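Local coordinates for phenylalanine--tRNA ligase beta subunit (Pyrococcus horikoshii, PDB 2CXI), which forms, through this N-terminal fragment of the beta subunit, part of the alpha2-beta2 enzyme that charges tRNA(Phe) with L-phenylalanine using ATP, at residues Lys44-Leu49 with Asp115-Ser120; Val105-Glu110 with Leu245-Met250; Ser120-Leu125 with Thr252-Arg257. All coordinates share one frame; numbering follows the deposited sequence.

Interaction 1 of 3, residues Lys44-Leu49 with Asp115-Ser120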
loop_
_atom_site.group_PDB
_atom_site.type_symbol
_atom_site.label_atom_id
_atom_site.label_comp_id
_atom_site.label_asym_id
_atom_site.label_seq_id
_atom_site.Cartn_x
_atom_site.Cartn_y
_atom_site.Cartn_z
ATOM N N LYS A 44 -12.252 50.473 -2.465
ATOM C CA LYS A 44 -11.336 49.604 -3.209
ATOM C C LYS A 44 -11.557 49.721 -4.721
ATOM O O LYS A 44 -12.687 49.658 -5.160
ATOM C CB LYS A 44 -11.472 48.156 -2.737
ATOM C CG LYS A 44 -10.522 47.227 -3.408
ATOM C CD LYS A 44 -9.807 46.369 -2.362
ATOM C CE LYS A 44 -10.588 45.100 -2.084
ATOM N NZ LYS A 44 -10.470 44.098 -3.185
ATOM N N VAL A 45 -10.478 49.893 -5.489
ATOM C CA VAL A 45 -10.591 50.111 -6.934
ATOM C C VAL A 45 -10.580 48.775 -7.721
ATOM O O VAL A 45 -9.705 47.917 -7.494
ATOM C CB VAL A 45 -9.491 51.091 -7.463
ATOM C CG1 VAL A 45 -9.556 51.252 -8.988
ATOM C CG2 VAL A 45 -9.577 52.475 -6.758
ATOM N N TYR A 46 -11.506 48.662 -8.678
ATOM C CA TYR A 46 -11.592 47.531 -9.609
ATOM C C TYR A 46 -11.519 48.007 -11.050
ATOM O O TYR A 46 -11.945 49.141 -11.354
ATOM C CB TYR A 46 -12.904 46.783 -9.395
ATOM C CG TYR A 46 -12.941 46.095 -8.060
ATOM C CD1 TYR A 46 -12.404 44.825 -7.899
ATOM C CD2 TYR A 46 -13.491 46.740 -6.933
ATOM C CE1 TYR A 46 -12.429 44.190 -6.641
ATOM C CE2 TYR A 46 -13.521 46.121 -5.689
ATOM C CZ TYR A 46 -12.994 44.849 -5.545
ATOM O OH TYR A 46 -13.031 44.232 -4.302
ATOM N N PHE A 47 -10.919 47.178 -11.906
ATOM C CA PHE A 47 -10.950 47.356 -13.348
ATOM C C PHE A 47 -11.756 46.218 -13.992
ATOM O O PHE A 47 -11.709 45.050 -13.530
ATOM C CB PHE A 47 -9.531 47.311 -13.954
ATOM C CG PHE A 47 -8.523 48.221 -13.325
ATOM C CD1 PHE A 47 -8.876 49.456 -12.754
ATOM C CD2 PHE A 47 -7.154 47.892 -13.427
ATOM C CE1 PHE A 47 -7.905 50.295 -12.234
ATOM C CE2 PHE A 47 -6.167 48.745 -12.928
ATOM C CZ PHE A 47 -6.532 49.948 -12.333
ATOM N N LYS A 48 -12.496 46.547 -15.045
ATOM C CA LYS A 48 -12.897 45.538 -16.007
ATOM C C LYS A 48 -11.936 45.639 -17.206
ATOM O O LYS A 48 -11.795 46.698 -17.841
ATOM C CB LYS A 48 -14.342 45.684 -16.465
ATOM C CG LYS A 48 -14.756 44.535 -17.438
ATOM C CD LYS A 48 -16.232 44.621 -17.829
ATOM C CE LYS A 48 -17.138 44.750 -16.591
ATOM N NZ LYS A 48 -17.311 43.444 -15.870
ATOM N N LEU A 49 -11.247 44.532 -17.474
ATOM C CA LEU A 49 -10.309 44.452 -18.571
ATOM C C LEU A 49 -10.937 43.697 -19.736
ATOM O O LEU A 49 -11.760 42.794 -19.541
ATOM C CB LEU A 49 -9.004 43.785 -18.106
ATOM C CG LEU A 49 -8.266 44.422 -16.923
ATOM C CD1 LEU A 49 -6.996 43.652 -16.571
ATOM C CD2 LEU A 49 -7.898 45.890 -17.307
ATOM N N ASP A 115 -6.911 34.682 -0.434
ATOM C CA ASP A 115 -7.797 35.714 0.124
ATOM C C ASP A 115 -8.889 35.972 -0.868
ATOM O O ASP A 115 -8.982 35.265 -1.903
ATOM C CB ASP A 115 -7.035 37.004 0.478
ATOM C CG ASP A 115 -6.100 37.504 -0.658
ATOM O OD1 ASP A 115 -6.514 37.570 -1.840
ATOM O OD2 ASP A 115 -4.931 37.890 -0.440
ATOM N N GLU A 116 -9.738 36.964 -0.585
ATOM C CA GLU A 116 -10.878 37.226 -1.459
ATOM C C GLU A 116 -10.435 37.463 -2.907
ATOM O O GLU A 116 -11.045 36.939 -3.818
ATOM C CB GLU A 116 -11.714 38.434 -0.983
ATOM C CG GLU A 116 -12.688 38.108 0.164
ATOM C CD GLU A 116 -13.394 39.348 0.723
ATOM O OE1 GLU A 116 -13.494 40.381 -0.023
ATOM O OE2 GLU A 116 -13.853 39.296 1.910
ATOM N N ASP A 117 -9.415 38.296 -3.101
ATOM C CA ASP A 117 -8.938 38.618 -4.457
ATOM C C ASP A 117 -8.365 37.396 -5.199
ATOM O O ASP A 117 -8.719 37.149 -6.351
ATOM C CB ASP A 117 -7.901 39.709 -4.409
ATOM C CG ASP A 117 -8.527 41.127 -4.309
ATOM O OD1 ASP A 117 -9.770 41.269 -4.299
ATOM O OD2 ASP A 117 -7.819 42.150 -4.250
ATOM N N SER A 118 -7.446 36.680 -4.564
ATOM C CA SER A 118 -6.840 35.496 -5.229
ATOM C C SER A 118 -7.846 34.383 -5.472
ATOM O O SER A 118 -7.852 33.756 -6.542
ATOM C CB SER A 118 -5.595 34.992 -4.514
ATOM O OG SER A 118 -5.814 34.702 -3.157
ATOM N N LEU A 119 -8.739 34.143 -4.517
ATOM C CA LEU A 119 -9.770 33.114 -4.730
ATOM C C LEU A 119 -10.746 33.477 -5.855
ATOM O O LEU A 119 -11.159 32.634 -6.671
ATOM C CB LEU A 119 -10.546 32.881 -3.419
ATOM C CG LEU A 119 -11.543 31.734 -3.380
ATOM C CD1 LEU A 119 -10.832 30.407 -3.839
ATOM C CD2 LEU A 119 -12.118 31.683 -1.906
ATOM N N SER A 120 -11.124 34.747 -5.916
ATOM C CA SER A 120 -12.035 35.148 -6.935
ATOM C C SER A 120 -11.356 35.130 -8.342
ATOM O O SER A 120 -11.989 34.736 -9.314
ATOM C CB SER A 120 -12.732 36.480 -6.564
ATOM O OG SER A 120 -12.322 37.520 -7.397
#
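K44 and D117 reach toward each other from opposite directions, NZ facing both carboxylate oxygens. NZ lies 3.1 Å from D117 OD1 and 3.5 Å from D117 OD2, a lopsided salt bridge whose two hydrogen bonds are both weak. A firmer bond is made within the strand: K44 NZ donates a hydrogen bond to Y46 OH over 2.8 Å, so the tyrosine hydroxyl steadies the ammonium group from beside the bridge. To get there, K44 sets CG anti to the backbone N (chi1 -177°) and then bends at each later torsion, folding its tip over toward the phenol. D117 has a stronger partner of its own, since its OD2 is hydrogen-bonded to S7 OG on the neighbouring strand. Two parts of the fold face each other here: the middle strand, 44-51, of the small antiparallel sheet near the N terminus, and the first turn of helix 116-133 in the B3/4 domain, the editing domain of this family. They stay well apart, the closest CA atoms, those of Y46 and D117, being 10.6 Å from each other, and the gap is spanned chiefly by the long K44 side chain reaching to the short carboxylate of D117. Further out, a capping box fixes the helix start. D115 is the N-cap: its OD1 takes the S118 N-H over 3.0 Å in a nearly straight bond (176°), while D115 N donates to S118 OG at 2.9 Å. D115 OD2 also forms a salt bridge with R13. On the strand side, the Y46 ring meets that of W39 with planes about 20° apart. Both K44 and D117 touch a crystal neighbour, so lattice packing may influence how this surface bridge is posed.

Interaction 2 of 3, residues Val105-Glu110 with Leu245-Met250; sequences VYAIVE and LALNVM
The flat peptide group joining Y106 to A107 carries both methyls of L247 over one of its faces: CD2 sits 3.7 Å from Y106 O, and CD1 is 4.0 Å from A107 N. The tyrosine ring leaves the strand on the other side and packs against V91 and V93 of strand 84-93, while Y106 O also accepts a hydrogen bond from T275 OG1. Each methyl of the leucine has its own apolar neighbour. V105 CG2 packs at 3.9 Å against L247 CD2, and A107 CB lies at the same distance, 3.9 Å, from L247 CD1. With CG anti to the backbone N (chi1 180°), L247 reaches straight out from the helix and lies over the strand between V105 and A107. The touching residues are buried, and the side-chain packing is apolar, with no hydrogen bond between the segments. The axes of strand 105-110 and helix 245-250 run 8.9 Å apart and nearly parallel, at 12°. Helix 240-255 is the connection of a beta-alpha-beta crossover: it leads from strand 231-237 to strand 260-267, and strand 103-110 lies between those two, antiparallel to both.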
loop_
_atom_site.group_PDB
_atom_site.type_symbol
_atom_site.label_atom_id
_atom_site.label_comp_id
_atom_site.label_asym_id
_atom_site.label_seq_id
_atom_site.Cartn_x
_atom_site.Cartn_y
_atom_site.Cartn_z
ATOM N N VAL A 105 -6.318 15.604 -16.811
ATOM C CA VAL A 105 -4.946 15.898 -16.399
ATOM C C VAL A 105 -5.088 16.670 -15.089
ATOM O O VAL A 105 -6.144 17.296 -14.820
ATOM C CB VAL A 105 -4.149 16.729 -17.460
ATOM C CG1 VAL A 105 -3.917 15.863 -18.749
ATOM C CG2 VAL A 105 -4.934 18.047 -17.827
ATOM N N TYR A 106 -4.030 16.644 -14.290
ATOM C CA TYR A 106 -4.104 17.008 -12.875
ATOM C C TYR A 106 -2.831 17.704 -12.399
ATOM O O TYR A 106 -1.729 17.453 -12.903
ATOM C CB TYR A 106 -4.357 15.740 -12.012
ATOM C CG TYR A 106 -5.583 14.999 -12.532
ATOM C CD1 TYR A 106 -6.859 15.311 -12.060
ATOM C CD2 TYR A 106 -5.462 14.066 -13.557
ATOM C CE1 TYR A 106 -7.991 14.699 -12.590
ATOM C CE2 TYR A 106 -6.574 13.453 -14.097
ATOM C CZ TYR A 106 -7.831 13.787 -13.611
ATOM O OH TYR A 106 -8.907 13.197 -14.187
ATOM N N ALA A 107 -2.988 18.518 -11.368
ATOM C CA ALA A 107 -1.849 19.117 -10.697
ATOM C C ALA A 107 -2.193 19.406 -9.240
ATOM O O ALA A 107 -3.367 19.531 -8.853
ATOM C CB ALA A 107 -1.383 20.394 -11.446
ATOM N N ILE A 108 -1.142 19.509 -8.444
ATOM C CA ILE A 108 -1.255 20.021 -7.101
ATOM C C ILE A 108 -0.422 21.286 -7.030
ATOM O O ILE A 108 0.692 21.337 -7.520
ATOM C CB ILE A 108 -0.772 18.962 -6.064
ATOM C CG1 ILE A 108 -1.704 17.758 -6.096
ATOM C CG2 ILE A 108 -0.668 19.572 -4.613
ATOM C CD1 ILE A 108 -1.066 16.465 -5.517
ATOM N N VAL A 109 -0.967 22.307 -6.405
ATOM C CA VAL A 109 -0.184 23.527 -6.133
ATOM C C VAL A 109 -0.179 23.760 -4.604
ATOM O O VAL A 109 -1.252 23.919 -3.994
ATOM C CB VAL A 109 -0.753 24.745 -6.868
ATOM C CG1 VAL A 109 0.130 25.995 -6.638
ATOM C CG2 VAL A 109 -0.845 24.489 -8.357
ATOM N N GLU A 110 1.018 23.768 -3.987
ATOM C CA GLU A 110 1.110 23.829 -2.504
ATOM C C GLU A 110 1.532 25.204 -2.016
ATOM O O GLU A 110 2.129 25.952 -2.777
ATOM C CB GLU A 110 2.142 22.809 -1.981
ATOM C CG GLU A 110 1.686 21.388 -2.243
ATOM C CD GLU A 110 2.659 20.344 -1.723
ATOM O OE1 GLU A 110 3.843 20.654 -1.619
ATOM O OE2 GLU A 110 2.226 19.210 -1.439
ATOM N N LEU A 245 -2.888 22.581 -21.971
ATOM C CA LEU A 245 -2.734 24.044 -22.067
ATOM C C LEU A 245 -3.453 24.726 -20.910
ATOM O O LEU A 245 -2.853 25.533 -20.199
ATOM C CB LEU A 245 -3.256 24.555 -23.420
ATOM C CG LEU A 245 -2.910 26.005 -23.791
ATOM C CD1 LEU A 245 -3.818 27.031 -23.034
ATOM C CD2 LEU A 245 -1.407 26.273 -23.641
ATOM N N ALA A 246 -4.728 24.365 -20.716
ATOM C CA ALA A 246 -5.565 24.954 -19.677
ATOM C C ALA A 246 -4.964 24.693 -18.261
ATOM O O ALA A 246 -4.885 25.587 -17.387
ATOM C CB ALA A 246 -6.957 24.359 -19.777
ATOM N N LEU A 247 -4.484 23.479 -18.049
ATOM C CA LEU A 247 -3.852 23.144 -16.760
ATOM C C LEU A 247 -2.597 24.010 -16.547
ATOM O O LEU A 247 -2.350 24.527 -15.446
ATOM C CB LEU A 247 -3.433 21.657 -16.784
ATOM C CG LEU A 247 -2.751 21.166 -15.496
ATOM C CD1 LEU A 247 -3.833 21.127 -14.326
ATOM C CD2 LEU A 247 -2.086 19.776 -15.713
ATOM N N ASN A 248 -1.799 24.159 -17.607
ATOM C CA ASN A 248 -0.612 24.957 -17.561
ATOM C C ASN A 248 -0.917 26.402 -17.199
ATOM O O ASN A 248 -0.198 26.999 -16.400
ATOM C CB ASN A 248 0.155 24.878 -18.877
ATOM C CG ASN A 248 0.763 23.446 -19.144
ATOM O OD1 ASN A 248 1.255 23.149 -20.255
ATOM N ND2 ASN A 248 0.765 22.626 -18.136
ATOM N N VAL A 249 -1.950 26.968 -17.829
ATOM C CA VAL A 249 -2.391 28.317 -17.485
ATOM C C VAL A 249 -2.760 28.402 -15.968
ATOM O O VAL A 249 -2.293 29.290 -15.260
ATOM C CB VAL A 249 -3.554 28.766 -18.427
ATOM C CG1 VAL A 249 -4.253 30.036 -17.881
ATOM C CG2 VAL A 249 -3.019 28.978 -19.874
HETATM N N MSE A 250 -3.581 27.470 -15.486
HETATM C CA MSE A 250 -4.022 27.448 -14.065
HETATM C C MSE A 250 -2.842 27.399 -13.101
HETATM O O MSE A 250 -2.788 28.175 -12.146
HETATM C CB MSE A 250 -4.938 26.246 -13.754
HETATM C CG MSE A 250 -6.315 26.262 -14.408
HETATM SE SE MSE A 250 -7.445 27.871 -13.867
HETATM C CE MSE A 250 -7.033 27.987 -12.011
#

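Interaction 3 of 3, residues Ser120-Leu125 with Thr252-Arg257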
loop_
_atom_site.group_PDB
_atom_site.type_symbol
_atom_site.label_atom_id
_atom_site.label_comp_id
_atom_site.label_asym_id
_atom_site.label_seq_id
_atom_site.Cartn_x
_atom_site.Cartn_y
_atom_site.Cartn_z
ATOM N N SER A 120 -11.124 34.747 -5.916
ATOM C CA SER A 120 -12.035 35.148 -6.935
ATOM C C SER A 120 -11.356 35.130 -8.342
ATOM O O SER A 120 -11.989 34.736 -9.314
ATOM C CB SER A 120 -12.732 36.480 -6.564
ATOM O OG SER A 120 -12.322 37.520 -7.397
ATOM N N GLN A 121 -10.085 35.517 -8.444
ATOM C CA GLN A 121 -9.355 35.406 -9.706
ATOM C C GLN A 121 -9.259 33.931 -10.226
ATOM O O GLN A 121 -9.443 33.634 -11.431
ATOM C CB GLN A 121 -7.953 35.995 -9.557
ATOM C CG GLN A 121 -7.911 37.523 -9.570
ATOM C CD GLN A 121 -8.591 38.076 -10.824
ATOM O OE1 GLN A 121 -8.155 37.793 -11.947
ATOM N NE2 GLN A 121 -9.710 38.764 -10.638
HETATM N N MSE A 122 -8.927 33.029 -9.314
HETATM C CA MSE A 122 -8.802 31.608 -9.654
HETATM C C MSE A 122 -10.139 31.085 -10.178
HETATM O O MSE A 122 -10.177 30.437 -11.221
HETATM C CB MSE A 122 -8.312 30.841 -8.422
HETATM C CG MSE A 122 -7.977 29.360 -8.610
HETATM SE SE MSE A 122 -7.580 28.503 -6.806
HETATM C CE MSE A 122 -7.192 30.181 -5.927
ATOM N N ILE A 123 -11.244 31.404 -9.496
ATOM C CA ILE A 123 -12.598 31.052 -9.957
ATOM C C ILE A 123 -13.019 31.688 -11.301
ATOM O O ILE A 123 -13.592 31.017 -12.166
ATOM C CB ILE A 123 -13.669 31.359 -8.845
ATOM C CG1 ILE A 123 -13.412 30.485 -7.599
ATOM C CG2 ILE A 123 -15.097 31.199 -9.388
ATOM C CD1 ILE A 123 -14.435 30.672 -6.414
ATOM N N GLN A 124 -12.761 32.982 -11.463
ATOM C CA GLN A 124 -13.093 33.657 -12.721
ATOM C C GLN A 124 -12.267 33.047 -13.886
ATOM O O GLN A 124 -12.794 32.838 -14.982
ATOM C CB GLN A 124 -12.765 35.126 -12.599
ATOM C CG GLN A 124 -13.076 35.918 -13.824
ATOM C CD GLN A 124 -12.885 37.409 -13.600
ATOM O OE1 GLN A 124 -13.810 38.194 -13.811
ATOM N NE2 GLN A 124 -11.670 37.802 -13.232
ATOM N N LEU A 125 -10.998 32.756 -13.621
ATOM C CA LEU A 125 -10.115 32.154 -14.637
ATOM C C LEU A 125 -10.614 30.762 -15.062
ATOM O O LEU A 125 -10.702 30.416 -16.258
ATOM C CB LEU A 125 -8.652 32.143 -14.183
ATOM C CG LEU A 125 -7.636 31.581 -15.205
ATOM C CD1 LEU A 125 -7.646 32.385 -16.499
ATOM C CD2 LEU A 125 -6.245 31.567 -14.572
ATOM N N THR A 252 0.482 27.982 -13.587
ATOM C CA THR A 252 1.393 29.113 -13.657
ATOM C C THR A 252 0.766 30.381 -13.083
ATOM O O THR A 252 1.478 31.190 -12.501
ATOM C CB THR A 252 1.989 29.347 -15.069
ATOM O OG1 THR A 252 0.944 29.574 -16.022
ATOM C CG2 THR A 252 2.744 28.056 -15.582
ATOM N N ALA A 253 -0.547 30.538 -13.207
ATOM C CA ALA A 253 -1.187 31.658 -12.511
ATOM C C ALA A 253 -0.966 31.541 -10.984
ATOM O O ALA A 253 -0.601 32.512 -10.317
ATOM C CB ALA A 253 -2.670 31.725 -12.857
ATOM N N LEU A 254 -1.163 30.335 -10.441
ATOM C CA LEU A 254 -0.942 30.083 -9.013
ATOM C C LEU A 254 0.519 30.181 -8.583
ATOM O O LEU A 254 0.825 30.663 -7.475
ATOM C CB LEU A 254 -1.599 28.740 -8.589
ATOM C CG LEU A 254 -3.129 28.655 -8.663
ATOM C CD1 LEU A 254 -3.664 27.262 -8.269
ATOM C CD2 LEU A 254 -3.813 29.766 -7.816
ATOM N N ALA A 255 1.445 29.822 -9.469
ATOM C CA ALA A 255 2.869 30.070 -9.201
ATOM C C ALA A 255 3.171 31.573 -8.985
ATOM O O ALA A 255 4.051 31.939 -8.183
ATOM C CB ALA A 255 3.739 29.491 -10.294
ATOM N N GLU A 256 2.422 32.440 -9.671
ATOM C CA GLU A 256 2.596 33.912 -9.473
ATOM C C GLU A 256 2.201 34.381 -8.087
ATOM O O GLU A 256 2.601 35.478 -7.658
ATOM C CB GLU A 256 1.785 34.739 -10.492
ATOM C CG GLU A 256 2.301 34.657 -11.923
ATOM C CD GLU A 256 3.674 35.277 -12.130
ATOM O OE1 GLU A 256 3.947 36.420 -11.692
ATOM O OE2 GLU A 256 4.494 34.585 -12.718
ATOM N N ARG A 257 1.386 33.582 -7.405
ATOM C CA ARG A 257 0.996 33.802 -6.012
ATOM C C ARG A 257 1.876 32.993 -5.020
ATOM O O ARG A 257 1.497 32.804 -3.855
ATOM C CB ARG A 257 -0.494 33.406 -5.828
ATOM C CG ARG A 257 -1.414 34.071 -6.879
ATOM C CD ARG A 257 -2.799 34.313 -6.385
ATOM N NE ARG A 257 -3.640 35.121 -7.285
ATOM C CZ ARG A 257 -3.791 36.439 -7.210
ATOM N NH1 ARG A 257 -4.585 37.035 -8.076
ATOM N NH2 ARG A 257 -3.132 37.160 -6.314
#
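Q121 and R257 cross at about a right angle, and the glutamine is worth following outward from its backbone. CB lies 3.8 Å from R257 NH1, and CG comes closer, 3.7 Å from the same R257 NH1. At chi2 (-54°) the chain then bends, which carries the amide away from the arginine and toward the N-terminal part of the chain. There OE1 accepts a hydrogen bond from A62 N, and NE2 gives one to D5 O. The amide and guanidinium planes end up 61° apart, with no hydrogen bond between them. R257 has its charge answered by others, through salt bridges from NH1 to D10 and from NE to E63. Beside this crossing the contact is apolar. The selenomethionine M122, the next residue, lays its terminal CE 3.9 Å from L254 CD2, its SE close by, the two side chains crossing nearly perpendicularly. One turn on from Q121, L125 CD2 packs against A253 CB at 4.0 Å. In this way helix 116-133 packs on the C-terminal end of helix 240-255 within the B3/4 domain. Chemically the seam is divided: methyl and selenium contacts hold the helices to each other, while the polar tips of Q121 and R257 bind outward and link this pair to the N-terminal region.

From the N terminus, strand 44-49 opens interaction 1, and strand 105-110 opens interaction 2 before helix segment 115-120 closes the first loop; these two therefore cross. Interaction 3 starts at S120, the residue where interaction 1 ends, so those two stand in series along helix 116-133. Segment 245-250 then closes interaction 2, and about two turns further on the end of helix 240-255 and the residues just after it close interaction 3, a second crossing. Physically, S118 packs on R257, while V109 meets L254 and M250 packs against M122 and L125. Together the contacts tie the small N-terminal sheet to helix 116-133, that helix to helix 240-255, and the latter to the large mixed sheet.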